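PDB 3SQR: laccase from Botrytis aclada, which catalyses the copper-dependent oxidation of phenolic substrates such as hydroquinone, with reduction of dioxygen to water, probably serving in lignin breakdown and detoxification. Local coordinates for residues D60-G65 against Q158-G163; N107-V112 against T152-F157; V475-D480 against V501-G506; T302-I307 against R365-D370. All blocks are in the same frame, centred on the assembly; numbering follows the deposited sequence.

Interaction 1: D60-G65 against Q158-G163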
loop_
_atom_site.group_PDB
_atom_site.type_symbol
_atom_site.label_atom_id
_atom_site.label_comp_id
_atom_site.label_asym_id
_atom_site.label_seq_id
_atom_site.Cartn_x
_atom_site.Cartn_y
_atom_site.Cartn_z
ATOM N N ASP A 60 -9.180 15.246 13.147
ATOM C CA ASP A 60 -10.239 16.142 13.561
ATOM C C ASP A 60 -10.211 17.485 12.883
ATOM O O ASP A 60 -11.248 18.127 12.818
ATOM C CB ASP A 60 -10.161 16.358 15.077
ATOM C CG ASP A 60 -10.437 15.086 15.881
ATOM O OD1 ASP A 60 -11.002 14.086 15.346
ATOM O OD2 ASP A 60 -10.077 15.103 17.083
ATOM N N VAL A 61 -9.030 17.945 12.439
ATOM C CA VAL A 61 -8.778 19.323 11.944
ATOM C C VAL A 61 -8.098 19.207 10.580
ATOM O O VAL A 61 -7.206 18.376 10.449
ATOM C CB VAL A 61 -7.843 20.061 12.942
ATOM C CG1 VAL A 61 -7.371 21.413 12.417
ATOM C CG2 VAL A 61 -8.583 20.265 14.297
ATOM N N THR A 62 -8.503 20.020 9.605
ATOM C CA THR A 62 -7.900 19.982 8.301
ATOM C C THR A 62 -7.655 21.386 7.827
ATOM O O THR A 62 -8.595 22.211 7.794
ATOM C CB THR A 62 -8.837 19.311 7.283
ATOM O OG1 THR A 62 -9.285 18.035 7.765
ATOM C CG2 THR A 62 -8.155 19.136 5.888
ATOM N N PRO A 63 -6.425 21.679 7.407
ATOM C CA PRO A 63 -6.161 22.959 6.749
ATOM C C PRO A 63 -7.007 23.230 5.513
ATOM O O PRO A 63 -7.521 22.327 4.870
ATOM C CB PRO A 63 -4.683 22.834 6.355
ATOM C CG PRO A 63 -4.145 21.915 7.277
ATOM C CD PRO A 63 -5.192 20.901 7.512
ATOM N N THR A 64 -7.180 24.503 5.177
ATOM C CA THR A 64 -7.823 24.801 3.925
ATOM C C THR A 64 -6.676 24.799 2.930
ATOM O O THR A 64 -5.594 25.318 3.201
ATOM C CB THR A 64 -8.537 26.160 3.940
ATOM O OG1 THR A 64 -7.542 27.178 4.035
ATOM C CG2 THR A 64 -9.391 26.222 5.121
ATOM N N GLY A 65 -6.884 24.160 1.811
ATOM C CA GLY A 65 -5.906 24.186 0.761
ATOM C C GLY A 65 -6.583 24.658 -0.514
ATOM O O GLY A 65 -7.447 25.541 -0.497
ATOM N N GLN A 158 -10.719 15.054 -0.515
ATOM C CA GLN A 158 -9.773 15.878 0.203
ATOM C C GLN A 158 -8.688 15.059 0.825
ATOM O O GLN A 158 -8.920 13.977 1.403
ATOM C CB GLN A 158 -10.453 16.718 1.308
ATOM C CG GLN A 158 -9.601 17.797 1.869
ATOM C CD GLN A 158 -10.376 18.712 2.790
ATOM O OE1 GLN A 158 -11.361 18.275 3.403
ATOM N NE2 GLN A 158 -9.915 19.987 2.929
ATOM N N VAL A 159 -7.473 15.643 0.888
ATOM C CA VAL A 159 -6.465 14.945 1.658
ATOM C C VAL A 159 -6.410 15.578 3.039
ATOM O O VAL A 159 -6.104 16.773 3.216
ATOM C CB VAL A 159 -5.080 14.904 0.986
ATOM C CG1 VAL A 159 -5.098 13.901 -0.196
ATOM C CG2 VAL A 159 -4.606 16.346 0.482
ATOM N N THR A 160 -6.821 14.792 4.014
ATOM C CA THR A 160 -6.938 15.265 5.387
ATOM C C THR A 160 -5.808 14.629 6.221
ATOM O O THR A 160 -5.886 14.463 7.425
ATOM C CB THR A 160 -8.318 14.862 5.937
ATOM O OG1 THR A 160 -8.426 13.428 5.950
ATOM C CG2 THR A 160 -9.402 15.410 5.040
ATOM N N GLN A 161 -4.759 14.215 5.509
ATOM C CA GLN A 161 -3.619 13.502 6.031
ATOM C C GLN A 161 -2.414 14.064 5.246
ATOM O O GLN A 161 -2.576 14.633 4.165
ATOM C CB GLN A 161 -3.695 11.990 5.750
ATOM C CG GLN A 161 -4.800 11.311 6.466
ATOM C CD GLN A 161 -5.148 10.041 5.795
ATOM O OE1 GLN A 161 -5.898 10.046 4.767
ATOM N NE2 GLN A 161 -4.651 8.943 6.336
ATOM N N TYR A 162 -1.232 13.845 5.804
ATOM C CA TYR A 162 0.017 14.265 5.179
ATOM C C TYR A 162 1.064 13.189 5.342
ATOM O O TYR A 162 1.082 12.418 6.304
ATOM C CB TYR A 162 0.466 15.654 5.669
ATOM C CG TYR A 162 0.683 15.717 7.140
ATOM C CD1 TYR A 162 1.936 15.404 7.694
ATOM C CD2 TYR A 162 -0.370 16.018 8.002
ATOM C CE1 TYR A 162 2.111 15.410 9.084
ATOM C CE2 TYR A 162 -0.209 16.005 9.361
ATOM C CZ TYR A 162 1.037 15.712 9.907
ATOM O OH TYR A 162 1.252 15.735 11.254
ATOM N N GLY A 163 1.893 13.111 4.317
ATOM C CA GLY A 163 2.993 12.175 4.305
ATOM C C GLY A 163 3.080 11.451 2.964
ATOM O O GLY A 163 2.773 11.990 1.914
HETATM O O HOH W 1 -6.557 16.958 8.335
#

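Interaction 2: N107-V112 against T152-F157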
loop_
_atom_site.group_PDB
_atom_site.type_symbol
_atom_site.label_atom_id
_atom_site.label_comp_id
_atom_site.label_asym_id
_atom_site.label_seq_id
_atom_site.Cartn_x
_atom_site.Cartn_y
_atom_site.Cartn_z
ATOM N N ASN A 107 -7.976 19.675 -2.129
ATOM C CA ASN A 107 -9.014 18.829 -2.751
ATOM C C ASN A 107 -8.432 18.370 -4.031
ATOM O O ASN A 107 -7.951 19.204 -4.778
ATOM C CB ASN A 107 -10.290 19.641 -2.932
ATOM C CG ASN A 107 -10.905 19.999 -1.596
ATOM O OD1 ASN A 107 -11.160 19.144 -0.786
ATOM N ND2 ASN A 107 -11.122 21.294 -1.349
ATOM N N LEU A 108 -8.455 17.048 -4.258
ATOM C CA LEU A 108 -7.958 16.421 -5.463
ATOM C C LEU A 108 -9.144 16.085 -6.348
ATOM O O LEU A 108 -10.141 15.549 -5.874
ATOM C CB LEU A 108 -7.150 15.176 -5.155
ATOM C CG LEU A 108 -6.019 15.390 -4.135
ATOM C CD1 LEU A 108 -5.077 14.147 -4.115
ATOM C CD2 LEU A 108 -5.243 16.720 -4.335
ATOM N N ILE A 109 -9.000 16.377 -7.619
ATOM C CA ILE A 109 -9.892 15.914 -8.680
ATOM C C ILE A 109 -9.037 15.113 -9.644
ATOM O O ILE A 109 -8.145 15.685 -10.286
ATOM C CB ILE A 109 -10.500 17.100 -9.389
ATOM C CG1 ILE A 109 -11.266 17.958 -8.386
ATOM C CG2 ILE A 109 -11.432 16.605 -10.503
ATOM C CD1 ILE A 109 -11.807 19.224 -8.999
ATOM N N ILE A 110 -9.261 13.808 -9.717
ATOM C CA ILE A 110 -8.412 12.963 -10.531
ATOM C C ILE A 110 -9.279 12.228 -11.540
ATOM O O ILE A 110 -9.998 11.335 -11.197
ATOM C CB ILE A 110 -7.625 11.977 -9.723
ATOM C CG1 ILE A 110 -6.913 12.724 -8.563
ATOM C CG2 ILE A 110 -6.687 11.142 -10.668
ATOM C CD1 ILE A 110 -6.423 11.855 -7.421
ATOM N N HIS A 111 -9.217 12.687 -12.775
ATOM C CA HIS A 111 -9.944 12.083 -13.884
ATOM C C HIS A 111 -9.223 10.876 -14.375
ATOM O O HIS A 111 -8.120 11.015 -14.919
ATOM C CB HIS A 111 -10.101 13.053 -15.049
ATOM C CG HIS A 111 -10.575 14.411 -14.647
ATOM N ND1 HIS A 111 -11.912 14.710 -14.488
ATOM C CD2 HIS A 111 -9.902 15.558 -14.405
ATOM C CE1 HIS A 111 -12.036 15.977 -14.128
ATOM N NE2 HIS A 111 -10.835 16.522 -14.088
ATOM N N VAL A 112 -9.804 9.690 -14.160
ATOM C CA VAL A 112 -9.154 8.439 -14.498
ATOM C C VAL A 112 -9.877 7.843 -15.672
ATOM O O VAL A 112 -11.019 7.382 -15.541
ATOM C CB VAL A 112 -9.125 7.430 -13.369
ATOM C CG1 VAL A 112 -8.443 6.157 -13.814
ATOM C CG2 VAL A 112 -8.303 8.051 -12.146
ATOM N N THR A 152 -14.363 6.955 -18.181
ATOM C CA THR A 152 -13.688 7.828 -17.242
ATOM C C THR A 152 -14.466 7.923 -15.935
ATOM O O THR A 152 -15.705 8.057 -15.940
ATOM C CB THR A 152 -13.446 9.226 -17.846
ATOM O OG1 THR A 152 -12.649 9.064 -19.033
ATOM C CG2 THR A 152 -12.732 10.172 -16.792
ATOM N N LEU A 153 -13.721 7.903 -14.816
ATOM C CA LEU A 153 -14.292 8.154 -13.532
ATOM C C LEU A 153 -13.439 9.206 -12.919
ATOM O O LEU A 153 -12.248 9.002 -12.865
ATOM C CB LEU A 153 -14.245 6.930 -12.650
ATOM C CG LEU A 153 -14.804 7.117 -11.251
ATOM C CD1 LEU A 153 -16.222 7.801 -11.138
ATOM C CD2 LEU A 153 -14.736 5.742 -10.536
ATOM N N THR A 154 -14.094 10.262 -12.448
ATOM C CA THR A 154 -13.396 11.365 -11.737
ATOM C C THR A 154 -13.482 11.146 -10.233
ATOM O O THR A 154 -14.517 11.283 -9.618
ATOM C CB THR A 154 -13.959 12.716 -12.145
ATOM O OG1 THR A 154 -13.813 12.851 -13.573
ATOM C CG2 THR A 154 -13.192 13.890 -11.394
ATOM N N TYR A 155 -12.335 10.869 -9.632
ATOM C CA TYR A 155 -12.255 10.701 -8.202
ATOM C C TYR A 155 -12.076 12.068 -7.582
ATOM O O TYR A 155 -11.322 12.884 -8.079
ATOM C CB TYR A 155 -11.103 9.782 -7.846
ATOM C CG TYR A 155 -11.253 8.332 -8.320
ATOM C CD1 TYR A 155 -10.961 7.927 -9.630
ATOM C CD2 TYR A 155 -11.696 7.366 -7.458
ATOM C CE1 TYR A 155 -11.067 6.623 -10.034
ATOM C CE2 TYR A 155 -11.798 6.085 -7.840
ATOM C CZ TYR A 155 -11.508 5.679 -9.118
ATOM O OH TYR A 155 -11.609 4.337 -9.455
ATOM N N LYS A 156 -12.831 12.310 -6.531
ATOM C CA LYS A 156 -12.737 13.527 -5.774
ATOM C C LYS A 156 -12.609 13.276 -4.331
ATOM O O LYS A 156 -13.494 12.647 -3.739
ATOM C CB LYS A 156 -13.990 14.391 -6.071
ATOM C CG LYS A 156 -14.074 14.854 -7.528
ATOM C CD LYS A 156 -15.300 15.829 -7.696
ATOM C CE LYS A 156 -15.484 16.312 -9.146
ATOM N NZ LYS A 156 -16.239 17.668 -9.181
ATOM N N PHE A 157 -11.566 13.840 -3.671
ATOM C CA PHE A 157 -11.444 13.681 -2.301
ATOM C C PHE A 157 -10.520 14.730 -1.771
ATOM O O PHE A 157 -9.755 15.299 -2.545
ATOM C CB PHE A 157 -10.980 12.286 -1.874
ATOM C CG PHE A 157 -9.719 11.833 -2.519
ATOM C CD1 PHE A 157 -9.751 11.172 -3.726
ATOM C CD2 PHE A 157 -8.479 12.083 -1.945
ATOM C CE1 PHE A 157 -8.594 10.705 -4.339
ATOM C CE2 PHE A 157 -7.309 11.617 -2.595
ATOM C CZ PHE A 157 -7.399 10.898 -3.793
#

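Interaction 3: V475-D480 against V501-G506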
loop_
_atom_site.group_PDB
_atom_site.type_symbol
_atom_site.label_atom_id
_atom_site.label_comp_id
_atom_site.label_asym_id
_atom_site.label_seq_id
_atom_site.Cartn_x
_atom_site.Cartn_y
_atom_site.Cartn_z
ATOM N N VAL A 475 -2.866 -2.727 18.624
ATOM C CA VAL A 475 -2.953 -3.022 20.064
ATOM C C VAL A 475 -2.175 -4.310 20.444
ATOM O O VAL A 475 -1.712 -4.480 21.576
ATOM C CB VAL A 475 -4.358 -2.956 20.584
ATOM C CG1 VAL A 475 -4.939 -1.486 20.227
ATOM C CG2 VAL A 475 -5.274 -4.073 20.128
ATOM N N ALA A 476 -1.955 -5.156 19.461
ATOM C CA ALA A 476 -1.142 -6.371 19.632
ATOM C C ALA A 476 -0.707 -6.874 18.261
ATOM O O ALA A 476 -1.485 -6.943 17.313
ATOM C CB ALA A 476 -1.961 -7.471 20.330
ATOM N N GLN A 477 0.528 -7.282 18.174
ATOM C CA GLN A 477 1.001 -7.903 16.945
ATOM C C GLN A 477 1.928 -8.993 17.487
ATOM O O GLN A 477 3.065 -8.733 17.883
ATOM C CB GLN A 477 1.705 -6.852 16.109
ATOM C CG GLN A 477 2.256 -7.399 14.811
ATOM C CD GLN A 477 3.005 -6.404 14.031
ATOM O OE1 GLN A 477 3.939 -5.773 14.506
ATOM N NE2 GLN A 477 2.579 -6.234 12.764
ATOM N N GLU A 478 1.384 -10.178 17.591
ATOM C CA GLU A 478 1.965 -11.226 18.411
ATOM C C GLU A 478 2.163 -12.504 17.658
ATOM O O GLU A 478 1.253 -12.973 16.932
ATOM C CB GLU A 478 1.038 -11.517 19.602
ATOM C CG GLU A 478 0.845 -10.325 20.523
ATOM C CD GLU A 478 2.065 -9.946 21.322
ATOM O OE1 GLU A 478 2.836 -10.858 21.645
ATOM O OE2 GLU A 478 2.234 -8.734 21.617
ATOM N N THR A 479 3.317 -13.110 17.930
ATOM C CA THR A 479 3.634 -14.453 17.451
ATOM C C THR A 479 3.262 -15.452 18.537
ATOM O O THR A 479 4.112 -15.954 19.263
ATOM C CB THR A 479 5.087 -14.559 17.081
ATOM O OG1 THR A 479 5.915 -14.123 18.178
ATOM C CG2 THR A 479 5.337 -13.651 15.904
ATOM N N ASP A 480 1.969 -15.693 18.602
ATOM C CA ASP A 480 1.407 -16.709 19.482
ATOM C C ASP A 480 -0.025 -16.899 19.131
ATOM O O ASP A 480 -0.585 -16.213 18.250
ATOM C CB ASP A 480 1.615 -16.349 20.963
ATOM C CG ASP A 480 1.793 -17.623 21.872
ATOM O OD1 ASP A 480 1.442 -18.782 21.492
ATOM O OD2 ASP A 480 2.264 -17.436 22.995
ATOM N N VAL A 501 -1.187 -0.269 7.202
ATOM C CA VAL A 501 -0.790 -1.634 6.794
ATOM C C VAL A 501 0.069 -2.223 7.909
ATOM O O VAL A 501 1.025 -1.604 8.378
ATOM C CB VAL A 501 -0.003 -1.696 5.470
ATOM C CG1 VAL A 501 0.442 -3.099 5.201
ATOM C CG2 VAL A 501 -0.806 -1.198 4.310
ATOM N N ALA A 502 -0.284 -3.396 8.399
ATOM C CA ALA A 502 0.505 -4.056 9.442
ATOM C C ALA A 502 0.439 -5.561 9.276
ATOM O O ALA A 502 -0.563 -6.131 8.827
ATOM C CB ALA A 502 -0.025 -3.642 10.841
ATOM N N ALA A 503 1.519 -6.202 9.631
ATOM C CA ALA A 503 1.669 -7.625 9.465
ATOM C C ALA A 503 0.819 -8.420 10.413
ATOM O O ALA A 503 0.834 -8.165 11.624
ATOM C CB ALA A 503 3.149 -8.024 9.663
ATOM N N LEU A 504 0.079 -9.361 9.858
ATOM C CA LEU A 504 -0.431 -10.497 10.630
ATOM C C LEU A 504 0.754 -11.455 10.787
ATOM O O LEU A 504 1.201 -12.068 9.821
ATOM C CB LEU A 504 -1.548 -11.199 9.907
ATOM C CG LEU A 504 -1.947 -12.592 10.369
ATOM C CD1 LEU A 504 -2.332 -12.587 11.840
ATOM C CD2 LEU A 504 -3.088 -13.083 9.448
ATOM N N PRO A 505 1.250 -11.598 12.012
ATOM C CA PRO A 505 2.427 -12.487 12.157
ATOM C C PRO A 505 2.128 -13.901 11.808
ATOM O O PRO A 505 1.135 -14.405 12.195
ATOM C CB PRO A 505 2.756 -12.383 13.648
ATOM C CG PRO A 505 2.258 -11.000 14.015
ATOM C CD PRO A 505 0.937 -10.938 13.282
ATOM N N GLY A 506 3.076 -14.568 11.146
ATOM C CA GLY A 506 2.931 -15.937 10.802
ATOM C C GLY A 506 2.698 -16.764 12.060
ATOM O O GLY A 506 3.471 -16.672 13.017
#

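Interaction 4: T302-I307 against R365-D370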
loop_
_atom_site.group_PDB
_atom_site.type_symbol
_atom_site.label_atom_id
_atom_site.label_comp_id
_atom_site.label_asym_id
_atom_site.label_seq_id
_atom_site.Cartn_x
_atom_site.Cartn_y
_atom_site.Cartn_z
ATOM N N THR A 302 18.619 -0.671 9.527
ATOM C CA THR A 302 17.837 -1.363 8.498
ATOM C C THR A 302 16.374 -1.156 8.827
ATOM O O THR A 302 16.029 -0.826 9.955
ATOM C CB THR A 302 18.152 -2.836 8.356
ATOM O OG1 THR A 302 17.492 -3.567 9.367
ATOM C CG2 THR A 302 19.656 -3.114 8.413
ATOM N N LEU A 303 15.504 -1.358 7.848
ATOM C CA LEU A 303 14.086 -0.967 8.053
ATOM C C LEU A 303 13.206 -2.003 7.339
ATOM O O LEU A 303 13.220 -2.103 6.072
ATOM C CB LEU A 303 13.908 0.416 7.467
ATOM C CG LEU A 303 12.557 1.129 7.572
ATOM C CD1 LEU A 303 11.986 1.026 8.962
ATOM C CD2 LEU A 303 12.654 2.567 7.112
ATOM N N LEU A 304 12.490 -2.780 8.148
ATOM C CA LEU A 304 11.634 -3.844 7.699
ATOM C C LEU A 304 10.402 -3.183 7.096
ATOM O O LEU A 304 9.828 -2.310 7.728
ATOM C CB LEU A 304 11.239 -4.772 8.825
ATOM C CG LEU A 304 12.385 -5.621 9.422
ATOM C CD1 LEU A 304 11.985 -6.143 10.829
ATOM C CD2 LEU A 304 12.685 -6.750 8.480
ATOM N N ILE A 305 10.028 -3.584 5.890
ATOM C CA ILE A 305 8.902 -2.920 5.226
ATOM C C ILE A 305 8.091 -3.952 4.531
ATOM O O ILE A 305 8.552 -4.654 3.586
ATOM C CB ILE A 305 9.290 -1.838 4.182
ATOM C CG1 ILE A 305 10.391 -0.898 4.662
ATOM C CG2 ILE A 305 8.011 -1.041 3.734
ATOM C CD1 ILE A 305 10.883 0.076 3.587
ATOM N N GLY A 306 6.882 -4.143 5.027
ATOM C CA GLY A 306 5.907 -4.959 4.327
ATOM C C GLY A 306 5.126 -4.298 3.198
ATOM O O GLY A 306 5.201 -3.125 3.001
ATOM N N ILE A 307 4.443 -5.101 2.397
ATOM C CA ILE A 307 3.816 -4.604 1.195
ATOM C C ILE A 307 2.756 -3.570 1.526
ATOM O O ILE A 307 1.874 -3.809 2.335
ATOM C CB ILE A 307 3.177 -5.683 0.325
ATOM C CG1 ILE A 307 4.215 -6.726 -0.099
ATOM C CG2 ILE A 307 2.585 -5.006 -0.960
ATOM C CD1 ILE A 307 3.586 -7.936 -0.730
ATOM N N ARG A 365 18.375 -8.242 9.891
ATOM C CA ARG A 365 17.623 -9.127 10.752
ATOM C C ARG A 365 17.143 -10.362 9.991
ATOM O O ARG A 365 17.162 -11.451 10.535
ATOM C CB ARG A 365 16.460 -8.373 11.400
ATOM C CG ARG A 365 16.880 -7.465 12.469
ATOM C CD ARG A 365 15.798 -6.452 12.827
ATOM N NE ARG A 365 15.763 -5.408 11.810
ATOM C CZ ARG A 365 15.001 -4.328 11.922
ATOM N NH1 ARG A 365 14.192 -4.202 12.962
ATOM N NH2 ARG A 365 15.059 -3.382 11.018
ATOM N N GLY A 366 16.740 -10.187 8.720
ATOM C CA GLY A 366 16.425 -11.258 7.808
ATOM C C GLY A 366 15.082 -11.904 8.072
ATOM O O GLY A 366 14.784 -12.992 7.573
ATOM N N THR A 367 14.234 -11.195 8.824
ATOM C CA THR A 367 12.894 -11.671 9.090
ATOM C C THR A 367 11.849 -11.062 8.171
ATOM O O THR A 367 12.147 -10.194 7.342
ATOM C CB THR A 367 12.498 -11.289 10.534
ATOM O OG1 THR A 367 12.354 -9.860 10.589
ATOM C CG2 THR A 367 13.602 -11.731 11.564
ATOM N N CYS A 368 10.622 -11.531 8.340
ATOM C CA CYS A 368 9.446 -11.004 7.595
ATOM C C CYS A 368 8.586 -10.145 8.494
ATOM O O CYS A 368 7.457 -9.847 8.160
ATOM C CB CYS A 368 8.639 -12.124 6.971
ATOM S SG CYS A 368 9.687 -13.309 6.113
ATOM N N GLU A 369 9.145 -9.757 9.625
ATOM C CA GLU A 369 8.437 -8.928 10.590
ATOM C C GLU A 369 8.247 -7.516 10.088
ATOM O O GLU A 369 8.915 -7.053 9.117
ATOM C CB GLU A 369 9.201 -8.897 11.920
ATOM C CG GLU A 369 9.367 -10.291 12.435
ATOM C CD GLU A 369 9.868 -10.364 13.843
ATOM O OE1 GLU A 369 9.926 -9.340 14.554
ATOM O OE2 GLU A 369 10.266 -11.481 14.196
ATOM N N ASP A 370 7.400 -6.800 10.814
ATOM C CA ASP A 370 7.386 -5.369 10.706
ATOM C C ASP A 370 8.460 -4.825 11.656
ATOM O O ASP A 370 9.057 -5.589 12.472
ATOM C CB ASP A 370 6.042 -4.762 11.125
ATOM C CG ASP A 370 4.905 -5.041 10.132
ATOM O OD1 ASP A 370 5.149 -5.494 9.000
ATOM O OD2 ASP A 370 3.743 -4.691 10.469
#

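Interaction 1: D60-G65 against Q158-G163
Thr62 meets Gln158 and Thr160 through its two branches, and van der Waals contact makes up the direct part of this interface. Its methyl CG2 stands anti to the backbone N (OG1 at chi1 -52°) and meets the amide of Gln158 tip to tip, CG2 lying 3.5 Å from Gln158 NE2. The other branch turns to Thr160, with Thr62 OG1 3.8 Å from Thr160 CG2. Both segments are loops of the N-terminal cupredoxin domain: 60-65 leads into strand 67-79, while the loop 158-163 passes from strand 152-158 to strand 163-169, which belongs to a different sheet. No hydrogen bond joins the loops directly; the polar part runs through one water. It lies within hydrogen-bonding distance of Val61 O (2.6 Å) and Thr160 O (2.7 Å), though it has more acceptors in reach than protons to give, and 3.0 Å from Thr62 OG1 in a hydrogen bond of undecided direction. Gln158 NE2 is hydrogen-bonded to Gly105 O, which ties its extended side chain to the turn before strand 107-114. Pro63 O lies 3.9 Å from Gln158 NE2, too far for a bond, and is buried here without a polar partner.

Interaction 2: N107-V112 against T152-F157
Thr154 and His111 sit side by side on neighbouring antiparallel strands, as a non-hydrogen-bonded pair. From Thr154 CB, itself 3.7 Å from His111 ND1, two branches leave. The hydroxyl OG1, anti to the carbonyl carbon (chi1 -58°), reaches the edge of the imidazole near its plane and lies 2.8 Å from His111 ND1, a hydrogen bond in which either may donate. The methyl CG2 points the other way along the strand and presses on Ile109 CG2 at 3.4 Å, closer than usual for two carbons. The other ring nitrogen, His111 NE2, is hydrogen-bonded to Glu69 OE2; the ring also stacks on Trp71. Strands 107-114 and 152-158 form one edge of a four-stranded sheet in the N-terminal cupredoxin domain, with 152-158 outermost. Leu108 with Phe157, Ile110 with Tyr155 and Val112 with Leu153 are hydrogen-bonded pairs; Ile110 N to Tyr155 O, for example, is 2.8 Å and nearly straight at 170°. Their side chains occupy the buried face. Leu108 CB lies over one face of the Phe157 ring, and Leu108 CD1 comes within 3.7 Å of Phe157 CE2. Ile110 CD1 approaches the same ring obliquely, 3.9 Å from Phe157 CZ. Val112 CG2 touches Tyr155 CD1 at 3.7 Å. Beyond that ring, Tyr155 OH bonds to Gln144 and to Ile123 N, and both aromatic rings meet Trp125, which in sequence lies between His126, a copper ligand, and His124, probably one too.

Interaction 3: V475-D480 against V501-G506
Gln477 brings its carboxamide to the backbone of Ala503, and this is the close-fitting part of the contact. CG stands anti to the backbone N (chi1 179°) and the chain stays extended, carrying NE2 across to the neighbouring strand. NE2 donates to Ala503 O over 2.8 Å; the N-H points at the acceptor within 19° of straight, and the bond arrives in the carbonyl plane on a lone pair, with the oxygen close to the plane of the amide. Ala503 CB lies 3.6 Å from Gln477 NE2 and packs beside the same amide. Asp370 is a second acceptor for Gln477 NE2 and also receives Ala503 N, so a buried carboxylate brings together two donors that cannot bond each other. The Pro505 ring follows: Pro505 CG touches Gln477 CG at 3.7 Å, the two side chains crossing at a slant. Toward solvent only van der Waals contact remains: the exposed Thr479 places CG2 3.7 Å from Pro505 CB, at about a right angle, and Glu478 contributes its carbonyl O while its carboxylate turns outward. No backbone hydrogen bond links the segments, although their touching parts, 477-479 and 502-505, run only 16° apart. They are strands of the two facing sheets of the C-terminal cupredoxin domain, a beta-sandwich, at its edge near the type 1 copper: Leu504 pairs with His463, a ligand of that copper.

Interaction 4: T302-I307 against R365-D370
Leu304 packs against the 365-370 loop from strand 303-305, an edge strand of the second cupredoxin domain; the loop follows strand 344-348 and leads on to the third domain. The apolar part centres on its isobutyl group. Leu304 CG lies anti to the carbonyl carbon (chi1 -68°), and CD1 sits over the centre of one face of the Arg365 guanidinium, 3.6 Å from Arg365 NH1. CD2 reaches Thr367 O at 3.7 Å, the Leu304 and Thr367 side chains crossing at about a right angle, while Leu304 CB comes within 3.3 Å of Glu369 O. The polar part lies at the guanidinium. Arg365 NH2 donates to Thr302 OG1 over 2.9 Å, 16° out of the guanidinium plane. The guanidinium also makes salt bridges to Glu371 through NH2 and to Glu277 through NE, and Glu277 also accepts from Thr302 OG1; two carboxylates would more than offset the arginine charge and probably restrict the rotation of its flat group. As the covalent part, Cys368 is disulfide-bonded to Cys334, tying the loop back to the second domain. On the side of the last loop residue, Leu304 CD1 rests 3.4 Å from Asp370 O.

From the N terminus, the chain first enters interaction 1 at 60-65, which closes with 158-163 across 92 intervening residues. Interaction 2 is nested inside that loop, and the two touch where Gln158 and Val159 pack on Asn107 and Leu108; both belong to the first cupredoxin domain. Interaction 4 comes next, in series, holding the linker toward the third domain against a strand of the second. Interaction 3 then closes a short loop within the third domain. Interactions 3 and 4 meet at Asp370, whose OD2 probably accepts from Ala503 N and Gln477 NE2, joining second-domain linker to third-domain strands. Interaction 2 lies across the chain's centre from both.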